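PDB 3QW3: orotidine-5-phosphate decarboxylase/orotate phosphoribosyltransferase, putative (Ompdcase-oprtase, putative) from Leishmania infantum, which probably catalyses, through this decarboxylase domain of a bifunctional UMP synthase, the conversion of orotidine 5'-phosphate to UMP and carbon dioxide, the last step of de novo UMP synthesis. Local coordinates for residues E61-A64 against A65-V69; A89-A92 against D93-T97; D180-A183 against L184-R188; G215-A218 against D219-M223. All blocks are in the same frame, centred on the assembly; numbering follows the deposited sequence. Where two conformers were deposited one is given.

Contact 1 of 4, residues E61-A64 against A65-V69; sequences EGWA and ALSEV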
ATOM      1  N   GLU A  61       4.319   2.804 -20.385  1.00 30.49           N
ATOM      2  CA  GLU A  61       3.068   3.189 -21.032  1.00 30.03           C
ATOM      3  C   GLU A  61       1.885   3.197 -20.067  1.00 29.12           C
ATOM      4  O   GLU A  61       0.881   3.864 -20.314  1.00 28.88           O
ATOM      5  CB  GLU A  61       2.771   2.256 -22.202  1.00 30.55           C
ATOM      6  CG  GLU A  61       3.711   2.419 -23.382  1.00 32.79           C
ATOM      7  CD  GLU A  61       3.144   1.822 -24.654  1.00 36.32           C
ATOM      8  OE1 GLU A  61       2.862   0.603 -24.670  1.00 38.04           O
ATOM      9  OE2 GLU A  61       2.982   2.574 -25.640  1.00 38.94           O
ATOM     10  N   GLY A  62       2.022   2.459 -18.968  1.00 28.14           N
ATOM     11  CA  GLY A  62       0.975   2.343 -17.958  1.00 26.90           C
ATOM     12  C   GLY A  62       0.529   3.629 -17.285  1.00 26.12           C
ATOM     13  O   GLY A  62      -0.675   3.863 -17.145  1.00 25.78           O
ATOM     14  N   TRP A  63       1.490   4.449 -16.842  0.50 25.78           N
ATOM     15  CA  TRP A  63       1.189   5.733 -16.185  0.50 25.51           C
ATOM     16  C   TRP A  63       0.423   6.649 -17.118  0.50 25.09           C
ATOM     17  O   TRP A  63      -0.582   7.251 -16.730  0.50 24.76           O
ATOM     18  CB  TRP A  63       2.459   6.464 -15.725  0.50 25.80           C
ATOM     19  CG  TRP A  63       2.161   7.774 -15.007  0.50 26.20           C
ATOM     20  CD1 TRP A  63       2.071   7.963 -13.658  0.50 26.39           C
ATOM     21  CD2 TRP A  63       1.899   9.058 -15.604  0.50 26.99           C
ATOM     22  NE1 TRP A  63       1.781   9.275 -13.378  0.50 27.26           N
ATOM     23  CE2 TRP A  63       1.669   9.968 -14.553  0.50 27.04           C
ATOM     24  CE3 TRP A  63       1.846   9.525 -16.921  0.50 27.22           C
ATOM     25  CZ2 TRP A  63       1.388  11.317 -14.779  0.50 27.72           C
ATOM     26  CZ3 TRP A  63       1.565  10.864 -17.144  0.50 27.35           C
ATOM     27  CH2 TRP A  63       1.340  11.744 -16.078  0.50 27.85           C
ATOM     28  N   ALA A  64       0.910   6.747 -18.352  1.00 24.79           N
ATOM     29  CA  ALA A  64       0.307   7.623 -19.362  1.00 24.53           C
ATOM     30  C   ALA A  64      -1.108   7.148 -19.686  1.00 23.95           C
ATOM     31  O   ALA A  64      -2.010   7.960 -19.874  1.00 24.03           O
ATOM     32  CB  ALA A  64       1.162   7.676 -20.622  1.00 24.72           C
ATOM     33  N   ALA A  65      -1.282   5.828 -19.730  1.00 23.18           N
ATOM     34  CA  ALA A  65      -2.586   5.216 -19.961  1.00 22.52           C
ATOM     35  C   ALA A  65      -3.559   5.564 -18.834  1.00 22.18           C
ATOM     36  O   ALA A  65      -4.712   5.917 -19.091  1.00 21.75           O
ATOM     37  CB  ALA A  65      -2.451   3.701 -20.109  1.00 22.73           C
ATOM     38  N   LEU A  66      -3.086   5.471 -17.592  1.00 21.56           N
ATOM     39  CA  LEU A  66      -3.906   5.815 -16.430  1.00 21.19           C
ATOM     40  C   LEU A  66      -4.293   7.289 -16.467  1.00 21.51           C
ATOM     41  O   LEU A  66      -5.443   7.632 -16.199  1.00 21.30           O
ATOM     42  CB  LEU A  66      -3.173   5.479 -15.121  1.00 20.79           C
ATOM     43  CG  LEU A  66      -3.883   5.807 -13.801  1.00 20.07           C
ATOM     44  CD1 LEU A  66      -5.289   5.195 -13.731  1.00 19.30           C
ATOM     45  CD2 LEU A  66      -3.034   5.347 -12.624  1.00 18.73           C
ATOM     46  N   SER A  67      -3.336   8.148 -16.816  1.00 21.81           N
ATOM     47  CA  SER A  67      -3.598   9.583 -16.920  1.00 22.44           C
ATOM     48  C   SER A  67      -4.684   9.853 -17.955  1.00 22.44           C
ATOM     49  O   SER A  67      -5.624  10.613 -17.695  1.00 22.63           O
ATOM     50  CB  SER A  67      -2.322  10.363 -17.262  1.00 22.49           C
ATOM     51  OG  SER A  67      -2.599  11.753 -17.343  1.00 23.94           O
ATOM     52  N   GLU A  68      -4.557   9.204 -19.111  1.00 22.72           N
ATOM     53  CA  GLU A  68      -5.511   9.350 -20.210  1.00 23.13           C
ATOM     54  C   GLU A  68      -6.910   8.847 -19.836  1.00 22.55           C
ATOM     55  O   GLU A  68      -7.913   9.485 -20.165  1.00 22.62           O
ATOM     56  CB  GLU A  68      -4.993   8.644 -21.470  1.00 23.49           C
ATOM     57  CG  GLU A  68      -5.898   8.801 -22.690  1.00 26.42           C
ATOM     58  CD  GLU A  68      -5.261   8.331 -23.994  1.00 29.42           C
ATOM     59  OE1 GLU A  68      -5.875   8.571 -25.057  1.00 31.36           O
ATOM     60  OE2 GLU A  68      -4.167   7.723 -23.964  1.00 30.82           O
ATOM     61  N   VAL A  69      -6.976   7.709 -19.146  1.00 21.84           N
ATOM     62  CA  VAL A  69      -8.260   7.154 -18.703  1.00 21.23           C
ATOM     63  C   VAL A  69      -8.952   8.091 -17.704  1.00 21.23           C
ATOM     64  O   VAL A  69     -10.153   8.336 -17.813  1.00 21.43           O
ATOM     65  CB  VAL A  69      -8.110   5.703 -18.141  1.00 20.97           C
ATOM     66  CG1 VAL A  69      -9.402   5.226 -17.479  1.00 20.44           C
ATOM     67  CG2 VAL A  69      -7.713   4.741 -19.250  1.00 20.64           C
TER
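Glu61, Gly62, Trp63 and Ala64 each offer their carbonyl oxygen to the amide four residues on, so 61-64 and 65-69 are successive turns of one regular alpha-helix. The four bonds are nearly alike: Ala65 N to Glu61 O measures 3.0 Å, and Ser67 N to Trp63 O 2.9 Å with an angle of 160° at the hydrogen. Along the same i to i+4 spacing runs the one close meeting of side chains, Trp63 with Ser67. Trp63 was modelled in two conformers; in the one described here CG is anti to N (chi1 -178°), which swings the indole along the helix toward the next turn. In this conformer Ser67 CB sits over one face of the six-membered ring, 4.2 Å from its centroid and displaced toward the rim, a CH-pi contact. The nearest ring atom, Trp63 CZ3, is 3.9 Å from Ser67 CB.

The helix, 60-72, belongs to the outer layer of the TIM barrel formed by the orotidine 5'-phosphate decarboxylase domain. Its buried side is made by Ala65, Leu66 and Val69, which pack on Phe55 of helix 52-56, while Ala65 and Glu68 lean on Val31 of helix 27-41. Trp63, so placed, also reaches Gly59 of the second subunit, at the dimer interface. Ala65 CB lies 3.3 Å from Glu61 O, snug against the preceding turn.

Contact 2 of 4, residues A89-A92 against D93-T97; sequences ADTA and DAYAT
Asp90 and Asp93 share a water near the start of helix 89-102: it donates to Asp93 OD2 at 2.8 Å and, more weakly, to Asp90 OD1. This helix is the connection of a beta-alpha-beta unit of the TIM barrel, between strands 80-85 and 107-110. The two carboxylates stand 4.1 Å apart from Asp90 OD1 to Asp93 OD2, their planes turned 26° against each other. Two negative groups so close should repel, and the bridging water probably eases this by giving a hydrogen to each; the nearby start of the helix, with its positive end, would also be expected to stabilise them. Asp93 places CG beside its own N (chi1 -74°), folding the carboxylate back toward the preceding turn, where CG lies 3.4 Å from Ala89 O.

Four backbone bonds bind the turns together. Asp93 N bonds to Ala89 O and Ala94 N to Asp90 O, and the same spacing continues through Tyr95 N to Thr91 O and Ala96 N to Ala92 O.

Thr91 and Tyr95, one turn apart, lie side by side and point the same way, and both meet the second subunit. Thr91 OG1 is hydrogen-bonded to Asn51 of that subunit, and Tyr95 OH makes a weak bond to its Arg85, so this side of the helix serves the dimer interface. Ala92 and Ala96 instead meet helix 116-123 of their own chain, on Pro121 and Phe122 respectively. Between the two interface side chains, the methyl CG2 of Thr91 comes to 4.1 Å from CE1 of the Tyr95 ring.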
ATOM      1  N   ALA A  89       5.987  10.360   5.838  1.00 24.37           N
ATOM      2  CA  ALA A  89       6.807  11.525   5.474  1.00 24.44           C
ATOM      3  C   ALA A  89       6.814  11.848   3.981  1.00 24.27           C
ATOM      4  O   ALA A  89       5.750  11.861   3.344  1.00 24.07           O
ATOM      5  CB  ALA A  89       8.237  11.365   6.027  1.00 24.63           C
ATOM      6  N   ASP A  90       8.008  12.096   3.433  1.00 23.94           N
ATOM      7  CA  ASP A  90       8.184  12.468   2.029  1.00 23.83           C
ATOM      8  C   ASP A  90       7.646  11.424   1.062  1.00 22.74           C
ATOM      9  O   ASP A  90       7.189  11.765  -0.031  1.00 22.82           O
ATOM     10  CB  ASP A  90       9.667  12.720   1.711  1.00 24.79           C
ATOM     11  CG  ASP A  90      10.239  13.922   2.446  1.00 27.49           C
ATOM     12  OD1 ASP A  90       9.493  14.622   3.173  1.00 31.00           O
ATOM     13  OD2 ASP A  90      11.457  14.165   2.289  1.00 32.00           O
ATOM     14  N   THR A  91       7.723  10.152   1.455  1.00 21.48           N
ATOM     15  CA  THR A  91       7.261   9.060   0.606  1.00 20.18           C
ATOM     16  C   THR A  91       5.751   9.150   0.418  1.00 19.22           C
ATOM     17  O   THR A  91       5.272   9.141  -0.711  1.00 18.88           O
ATOM     18  CB  THR A  91       7.667   7.685   1.164  1.00 19.85           C
ATOM     19  OG1 THR A  91       9.082   7.670   1.393  1.00 19.63           O
ATOM     20  CG2 THR A  91       7.300   6.576   0.184  1.00 19.52           C
ATOM     21  N   ALA A  92       5.017   9.248   1.523  1.00 18.98           N
ATOM     22  CA  ALA A  92       3.564   9.413   1.462  1.00 18.77           C
ATOM     23  C   ALA A  92       3.177  10.711   0.741  1.00 18.89           C
ATOM     24  O   ALA A  92       2.213  10.724  -0.028  1.00 18.63           O
ATOM     25  CB  ALA A  92       2.958   9.360   2.848  1.00 19.06           C
ATOM     26  N   ASP A  93       3.943  11.786   0.969  1.00 18.93           N
ATOM     27  CA  ASP A  93       3.743  13.050   0.235  1.00 19.08           C
ATOM     28  C   ASP A  93       3.838  12.837  -1.268  1.00 18.53           C
ATOM     29  O   ASP A  93       3.065  13.422  -2.027  1.00 18.47           O
ATOM     30  CB  ASP A  93       4.777  14.116   0.629  1.00 19.60           C
ATOM     31  CG  ASP A  93       4.529  14.724   1.998  1.00 21.58           C
ATOM     32  OD1 ASP A  93       3.390  14.669   2.518  1.00 23.55           O
ATOM     33  OD2 ASP A  93       5.498  15.289   2.555  1.00 23.26           O
ATOM     34  N   ALA A  94       4.802  12.013  -1.693  1.00 17.55           N
ATOM     35  CA  ALA A  94       5.011  11.725  -3.107  1.00 16.79           C
ATOM     36  C   ALA A  94       3.845  10.945  -3.717  1.00 16.21           C
ATOM     37  O   ALA A  94       3.398  11.262  -4.818  1.00 16.07           O
ATOM     38  CB  ALA A  94       6.328  10.975  -3.322  1.00 16.87           C
ATOM     39  N   TYR A  95       3.352   9.939  -2.996  1.00 15.92           N
ATOM     40  CA  TYR A  95       2.170   9.195  -3.435  1.00 15.61           C
ATOM     41  C   TYR A  95       0.969  10.138  -3.582  1.00 15.67           C
ATOM     42  O   TYR A  95       0.200  10.023  -4.536  1.00 15.52           O
ATOM     43  CB  TYR A  95       1.802   8.095  -2.437  1.00 15.38           C
ATOM     44  CG  TYR A  95       2.620   6.811  -2.495  1.00 14.77           C
ATOM     45  CD1 TYR A  95       3.072   6.214  -1.323  1.00 15.16           C
ATOM     46  CD2 TYR A  95       2.901   6.172  -3.711  1.00 15.04           C
ATOM     47  CE1 TYR A  95       3.793   5.023  -1.345  1.00 14.81           C
ATOM     48  CE2 TYR A  95       3.637   4.971  -3.742  1.00 14.03           C
ATOM     49  CZ  TYR A  95       4.077   4.415  -2.551  1.00 14.70           C
ATOM     50  OH  TYR A  95       4.790   3.238  -2.549  1.00 15.20           O
ATOM     51  N   ALA A  96       0.816  11.056  -2.628  1.00 15.86           N
ATOM     52  CA  ALA A  96      -0.323  11.985  -2.618  1.00 16.20           C
ATOM     53  C   ALA A  96      -0.238  12.935  -3.801  1.00 16.63           C
ATOM     54  O   ALA A  96      -1.213  13.104  -4.535  1.00 16.63           O
ATOM     55  CB  ALA A  96      -0.394  12.762  -1.295  1.00 16.03           C
ATOM     56  N   THR A  97       0.934  13.538  -3.999  1.00 17.00           N
ATOM     57  CA  THR A  97       1.139  14.424  -5.143  1.00 17.62           C
ATOM     58  C   THR A  97       0.889  13.698  -6.463  1.00 17.44           C
ATOM     59  O   THR A  97       0.231  14.234  -7.360  1.00 17.50           O
ATOM     60  CB  THR A  97       2.536  15.077  -5.118  1.00 17.77           C
ATOM     61  OG1 THR A  97       2.668  15.831  -3.912  1.00 18.81           O
ATOM     62  CG2 THR A  97       2.718  16.012  -6.309  1.00 19.16           C
TER
HETATM   63  O   HOH W   1       7.905  15.865   1.306  1.00 51.32           O

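Contact 3 of 4, residues D180-A183 against L184-R188; sequences DPVA and LARVR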
ATOM      1  N   ASP A 180     -20.265  -9.237   4.329  1.00 31.96           N
ATOM      2  CA  ASP A 180     -20.823  -9.378   5.676  1.00 31.87           C
ATOM      3  C   ASP A 180     -21.550  -8.117   6.152  1.00 31.15           C
ATOM      4  O   ASP A 180     -20.912  -7.140   6.559  1.00 31.08           O
ATOM      5  CB  ASP A 180     -19.767  -9.811   6.696  1.00 32.45           C
ATOM      6  CG  ASP A 180     -20.372 -10.115   8.063  1.00 33.91           C
ATOM      7  OD1 ASP A 180     -21.529 -10.602   8.123  1.00 36.55           O
ATOM      8  OD2 ASP A 180     -19.692  -9.871   9.078  1.00 36.44           O
ATOM      9  N   PRO A 181     -22.896  -8.148   6.118  1.00 30.31           N
ATOM     10  CA  PRO A 181     -23.715  -7.017   6.538  1.00 29.61           C
ATOM     11  C   PRO A 181     -23.676  -6.776   8.046  1.00 28.84           C
ATOM     12  O   PRO A 181     -23.900  -5.652   8.483  1.00 28.59           O
ATOM     13  CB  PRO A 181     -25.125  -7.423   6.101  1.00 29.75           C
ATOM     14  CG  PRO A 181     -25.103  -8.911   6.086  1.00 30.10           C
ATOM     15  CD  PRO A 181     -23.717  -9.286   5.662  1.00 30.42           C
ATOM     16  N   VAL A 182     -23.401  -7.821   8.829  1.00 28.10           N
ATOM     17  CA  VAL A 182     -23.283  -7.668  10.282  1.00 27.51           C
ATOM     18  C   VAL A 182     -22.067  -6.797  10.621  1.00 26.84           C
ATOM     19  O   VAL A 182     -22.155  -5.902  11.463  1.00 26.44           O
ATOM     20  CB  VAL A 182     -23.237  -9.036  11.025  1.00 27.74           C
ATOM     21  CG1 VAL A 182     -22.968  -8.841  12.516  1.00 28.08           C
ATOM     22  CG2 VAL A 182     -24.552  -9.797  10.831  1.00 28.54           C
ATOM     23  N   ALA A 183     -20.948  -7.047   9.941  1.00 26.32           N
ATOM     24  CA  ALA A 183     -19.744  -6.230  10.110  1.00 25.52           C
ATOM     25  C   ALA A 183     -19.969  -4.817   9.578  1.00 25.02           C
ATOM     26  O   ALA A 183     -19.568  -3.838  10.202  1.00 24.75           O
ATOM     27  CB  ALA A 183     -18.547  -6.881   9.425  1.00 25.76           C
ATOM     28  N   LEU A 184     -20.634  -4.718   8.431  1.00 24.53           N
ATOM     29  CA  LEU A 184     -20.953  -3.429   7.835  1.00 23.94           C
ATOM     30  C   LEU A 184     -21.777  -2.570   8.808  1.00 23.49           C
ATOM     31  O   LEU A 184     -21.523  -1.377   8.954  1.00 23.06           O
ATOM     32  CB  LEU A 184     -21.713  -3.636   6.520  1.00 24.12           C
ATOM     33  CG  LEU A 184     -21.282  -2.921   5.236  1.00 25.23           C
ATOM     34  CD1 LEU A 184     -22.252  -3.266   4.109  1.00 25.09           C
ATOM     35  CD2 LEU A 184     -21.202  -1.429   5.420  1.00 25.08           C
ATOM     36  N   ALA A 185     -22.749  -3.186   9.484  1.00 23.20           N
ATOM     37  CA  ALA A 185     -23.567  -2.481  10.473  1.00 22.83           C
ATOM     38  C   ALA A 185     -22.754  -2.047  11.695  1.00 22.62           C
ATOM     39  O   ALA A 185     -22.990  -0.971  12.246  1.00 22.38           O
ATOM     40  CB  ALA A 185     -24.756  -3.334  10.898  1.00 22.85           C
ATOM     41  N   ARG A 186     -21.802  -2.882  12.112  1.00 22.49           N
ATOM     42  CA  ARG A 186     -20.906  -2.525  13.217  1.00 22.64           C
ATOM     43  C   ARG A 186     -20.099  -1.280  12.864  1.00 22.12           C
ATOM     44  O   ARG A 186     -19.946  -0.376  13.685  1.00 21.86           O
ATOM     45  CB  ARG A 186     -19.966  -3.680  13.575  1.00 23.04           C
ATOM     46  CG  ARG A 186     -20.638  -4.832  14.303  1.00 25.03           C
ATOM     47  CD  ARG A 186     -19.616  -5.682  15.036  1.00 28.24           C
ATOM     48  NE  ARG A 186     -20.244  -6.840  15.666  1.00 31.55           N
ATOM     49  CZ  ARG A 186     -20.366  -8.039  15.102  1.00 33.34           C
ATOM     50  NH1 ARG A 186     -19.893  -8.269  13.881  1.00 34.44           N
ATOM     51  NH2 ARG A 186     -20.961  -9.020  15.768  1.00 34.78           N
ATOM     52  N   VAL A 187     -19.602  -1.229  11.631  1.00 21.52           N
ATOM     53  CA  VAL A 187     -18.817  -0.084  11.180  1.00 21.00           C
ATOM     54  C   VAL A 187     -19.675   1.188  11.142  1.00 20.90           C
ATOM     55  O   VAL A 187     -19.247   2.248  11.605  1.00 20.62           O
ATOM     56  CB  VAL A 187     -18.128  -0.370   9.824  1.00 20.77           C
ATOM     57  CG1 VAL A 187     -17.357   0.842   9.346  1.00 20.89           C
ATOM     58  CG2 VAL A 187     -17.201  -1.569   9.961  1.00 20.61           C
ATOM     59  N   ARG A 188     -20.893   1.074  10.617  1.00 20.63           N
ATOM     60  CA  ARG A 188     -21.809   2.215  10.595  1.00 21.04           C
ATOM     61  C   ARG A 188     -22.152   2.728  12.007  1.00 21.37           C
ATOM     62  O   ARG A 188     -22.355   3.927  12.204  1.00 21.61           O
ATOM     63  CB  ARG A 188     -23.075   1.879   9.795  1.00 21.14           C
ATOM     64  CG  ARG A 188     -24.058   3.045   9.614  1.00 20.59           C
ATOM     65  CD  ARG A 188     -23.376   4.311   9.104  1.00 19.56           C
ATOM     66  NE  ARG A 188     -23.119   4.275   7.668  1.00 18.51           N
ATOM     67  CZ  ARG A 188     -22.227   5.037   7.042  1.00 18.36           C
ATOM     68  NH1 ARG A 188     -21.472   5.893   7.721  1.00 18.12           N
ATOM     69  NH2 ARG A 188     -22.087   4.936   5.729  1.00 16.56           N
TER
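Ala183, Leu184 and Val182 carry most of this contact, within the first turns of helix 181-190, the crossover of a beta-alpha-beta unit joining strands 172-176 and 196-198 of the TIM barrel. Ala183 is the buried one of the first turn: its carbonyl accepts from Val187 N at 3.0 Å, and Val187 CG2 touches the same oxygen, while Ala183 CB packs against Tyr155 of helix 154-163. Leu184 begins the next turn by donating from N to Asp180 O at 3.1 Å. Its side chain, between strand and helix neighbours, meets Val176, Phe196 and Ser211.

Asp180 is the N-cap. Its two carboxylate oxygens accept weak bonds from the amides of Val182 and Ala183, engaging N-H groups that have no earlier turn to bond to.

On the outer side Val182 and Arg186 run alongside each other. Arg186 keeps its chain extended from CG to NE, and with CG beside its N (chi1 -73°) the guanidinium is carried back over the first turn, where NH1 makes a weak bond to Tyr155 OH. One face of the group lies on the valine, Val182 CG1 standing 3.4 Å from Arg186 NH1.

Contact 4 of 4, residues G215-A218 against D219-M223; sequences GLRA and DGSGM
Arg217 and Asp219 clasp each other across a type I beta turn, Arg217 to Gly220, in the loop that leads from helix 208-215 into strand 223-227 of the barrel. The arginine comes side-on: NE bonds to Asp219 OD1 and NH2 to Asp219 OD2, the latter at 2.8 Å in a salt bridge. The fit is not flat, since the guanidinium and carboxylate planes are 49° apart. OD1 lies in the guanidinium plane at its edge, but OD2 is tilted out of it and is met on its syn lone pair. Asp219, with chi1 66°, sets CG between its own N and C, and this lets OD1 accept from Ser221 N, two residues on, at 3.0 Å, an Asx turn. Arg217 NE and Ser221 N approach OD1 from opposite faces of the carboxylate.

The Arg217 chain bends at chi3, laying one guanidinium face over Gly222 CA, 3.6 Å from NE. Lacking a side chain, Gly222 leaves room for Arg217 CG and the chain beyond it. Trp195 adds a cation-pi partner, and Thr193 O takes the bond from NH1.

Beyond the turn the two arms of the loop are joined by Arg217 N to Ser221 O, 2.9 Å and almost straight at 172°. Leu216 CD2 touches Met223 CB, and the Met223 chain, bent at its end, brings SD to 3.4 Å from Gly215 C.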
ATOM      1  N   GLY A 215     -25.583  -0.312   5.942  1.00 21.46           N
ATOM      2  CA  GLY A 215     -24.566   0.717   5.736  1.00 21.55           C
ATOM      3  C   GLY A 215     -25.008   2.124   5.385  1.00 21.40           C
ATOM      4  O   GLY A 215     -24.231   3.070   5.554  1.00 21.56           O
ATOM      5  N   LEU A 216     -26.232   2.288   4.879  1.00 20.82           N
ATOM      6  CA  LEU A 216     -26.722   3.633   4.555  1.00 20.71           C
ATOM      7  C   LEU A 216     -26.853   4.520   5.796  1.00 20.86           C
ATOM      8  O   LEU A 216     -27.199   4.045   6.882  1.00 21.39           O
ATOM      9  CB  LEU A 216     -28.057   3.582   3.803  1.00 20.53           C
ATOM     10  CG  LEU A 216     -28.030   3.133   2.338  1.00 19.79           C
ATOM     11  CD1 LEU A 216     -29.450   2.938   1.815  1.00 20.16           C
ATOM     12  CD2 LEU A 216     -27.264   4.118   1.451  1.00 18.60           C
ATOM     13  N   ARG A 217     -26.571   5.808   5.622  1.00 20.85           N
ATOM     14  CA  ARG A 217     -26.778   6.799   6.677  1.00 21.12           C
ATOM     15  C   ARG A 217     -28.257   7.179   6.768  1.00 21.54           C
ATOM     16  O   ARG A 217     -29.071   6.740   5.948  1.00 21.57           O
ATOM     17  CB  ARG A 217     -25.929   8.050   6.415  1.00 20.94           C
ATOM     18  CG  ARG A 217     -24.441   7.783   6.230  1.00 20.42           C
ATOM     19  CD  ARG A 217     -23.648   9.069   5.986  1.00 19.51           C
ATOM     20  NE  ARG A 217     -24.166   9.856   4.863  1.00 18.79           N
ATOM     21  CZ  ARG A 217     -23.469  10.765   4.185  1.00 19.80           C
ATOM     22  NH1 ARG A 217     -22.197  11.002   4.491  1.00 20.41           N
ATOM     23  NH2 ARG A 217     -24.043  11.434   3.185  1.00 18.88           N
ATOM     24  N   ALA A 218     -28.590   8.005   7.761  1.00 21.88           N
ATOM     25  CA  ALA A 218     -29.943   8.527   7.957  1.00 22.18           C
ATOM     26  C   ALA A 218     -30.482   9.316   6.756  1.00 21.82           C
ATOM     27  O   ALA A 218     -31.696   9.439   6.589  1.00 23.12           O
ATOM     28  CB  ALA A 218     -29.994   9.387   9.226  1.00 22.60           C
ATOM     29  N   ASP A 219     -29.586   9.832   5.917  1.00 20.74           N
ATOM     30  CA  ASP A 219     -29.981  10.624   4.751  1.00 19.74           C
ATOM     31  C   ASP A 219     -30.215   9.785   3.492  1.00 19.10           C
ATOM     32  O   ASP A 219     -30.524  10.329   2.430  1.00 19.00           O
ATOM     33  CB  ASP A 219     -28.966  11.745   4.473  1.00 19.84           C
ATOM     34  CG  ASP A 219     -27.589  11.228   4.056  1.00 19.41           C
ATOM     35  OD1 ASP A 219     -27.276  10.045   4.288  1.00 18.64           O
ATOM     36  OD2 ASP A 219     -26.815  12.022   3.486  1.00 20.07           O
ATOM     37  N   GLY A 220     -30.055   8.469   3.612  1.00 18.56           N
ATOM     38  CA  GLY A 220     -30.203   7.569   2.464  1.00 17.59           C
ATOM     39  C   GLY A 220     -28.979   7.552   1.563  1.00 17.28           C
ATOM     40  O   GLY A 220     -29.043   7.090   0.424  1.00 16.75           O
ATOM     41  N   SER A 221     -27.856   8.038   2.087  1.00 16.84           N
ATOM     42  CA  SER A 221     -26.610   8.132   1.323  1.00 16.95           C
ATOM     43  C   SER A 221     -25.435   7.568   2.137  1.00 16.75           C
ATOM     44  O   SER A 221     -25.647   6.896   3.146  1.00 16.66           O
ATOM     45  CB  SER A 221     -26.358   9.587   0.921  1.00 17.45           C
ATOM     46  OG  SER A 221     -25.505   9.675  -0.209  1.00 18.28           O
ATOM     47  N   GLY A 222     -24.206   7.821   1.687  1.00 16.82           N
ATOM     48  CA  GLY A 222     -23.026   7.425   2.457  1.00 16.68           C
ATOM     49  C   GLY A 222     -22.469   6.056   2.113  1.00 16.98           C
ATOM     50  O   GLY A 222     -21.588   5.553   2.806  1.00 16.73           O
ATOM     51  N   MET A 223     -22.986   5.447   1.052  1.00 16.98           N
ATOM     52  CA  MET A 223     -22.409   4.210   0.539  1.00 17.58           C
ATOM     53  C   MET A 223     -22.132   4.352  -0.934  1.00 17.60           C
ATOM     54  O   MET A 223     -22.982   4.809  -1.701  1.00 17.17           O
ATOM     55  CB  MET A 223     -23.337   3.018   0.770  1.00 18.27           C
ATOM     56  CG  MET A 223     -23.228   2.405   2.143  1.00 21.20           C
ATOM     57  SD  MET A 223     -24.383   1.037   2.213  1.00 25.67           S
ATOM     58  CE  MET A 223     -23.448  -0.306   1.492  1.00 24.76           C
TER

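Overall arrangement
All four contacts are local, three along outer helices of the barrel and the fourth in a loop. Contacts 1 and 2 lie toward the second subunit, on neighbouring helices whose closest atoms are about 8 Å apart; one meets it with an indole, the other with polar side chains and packing. Contacts 3 and 4 stand together across the fold from contact 1, their centres about 13 Å apart, and no other chain touches them. Arg188 ties this pair, its NE reaching Gly215 O at 2.7 Å. Each contact is part buried, part exposed. Regular helical bonds dominate the first three, whereas contact 4, lacking them, relies on a salt bridge and turn bonds.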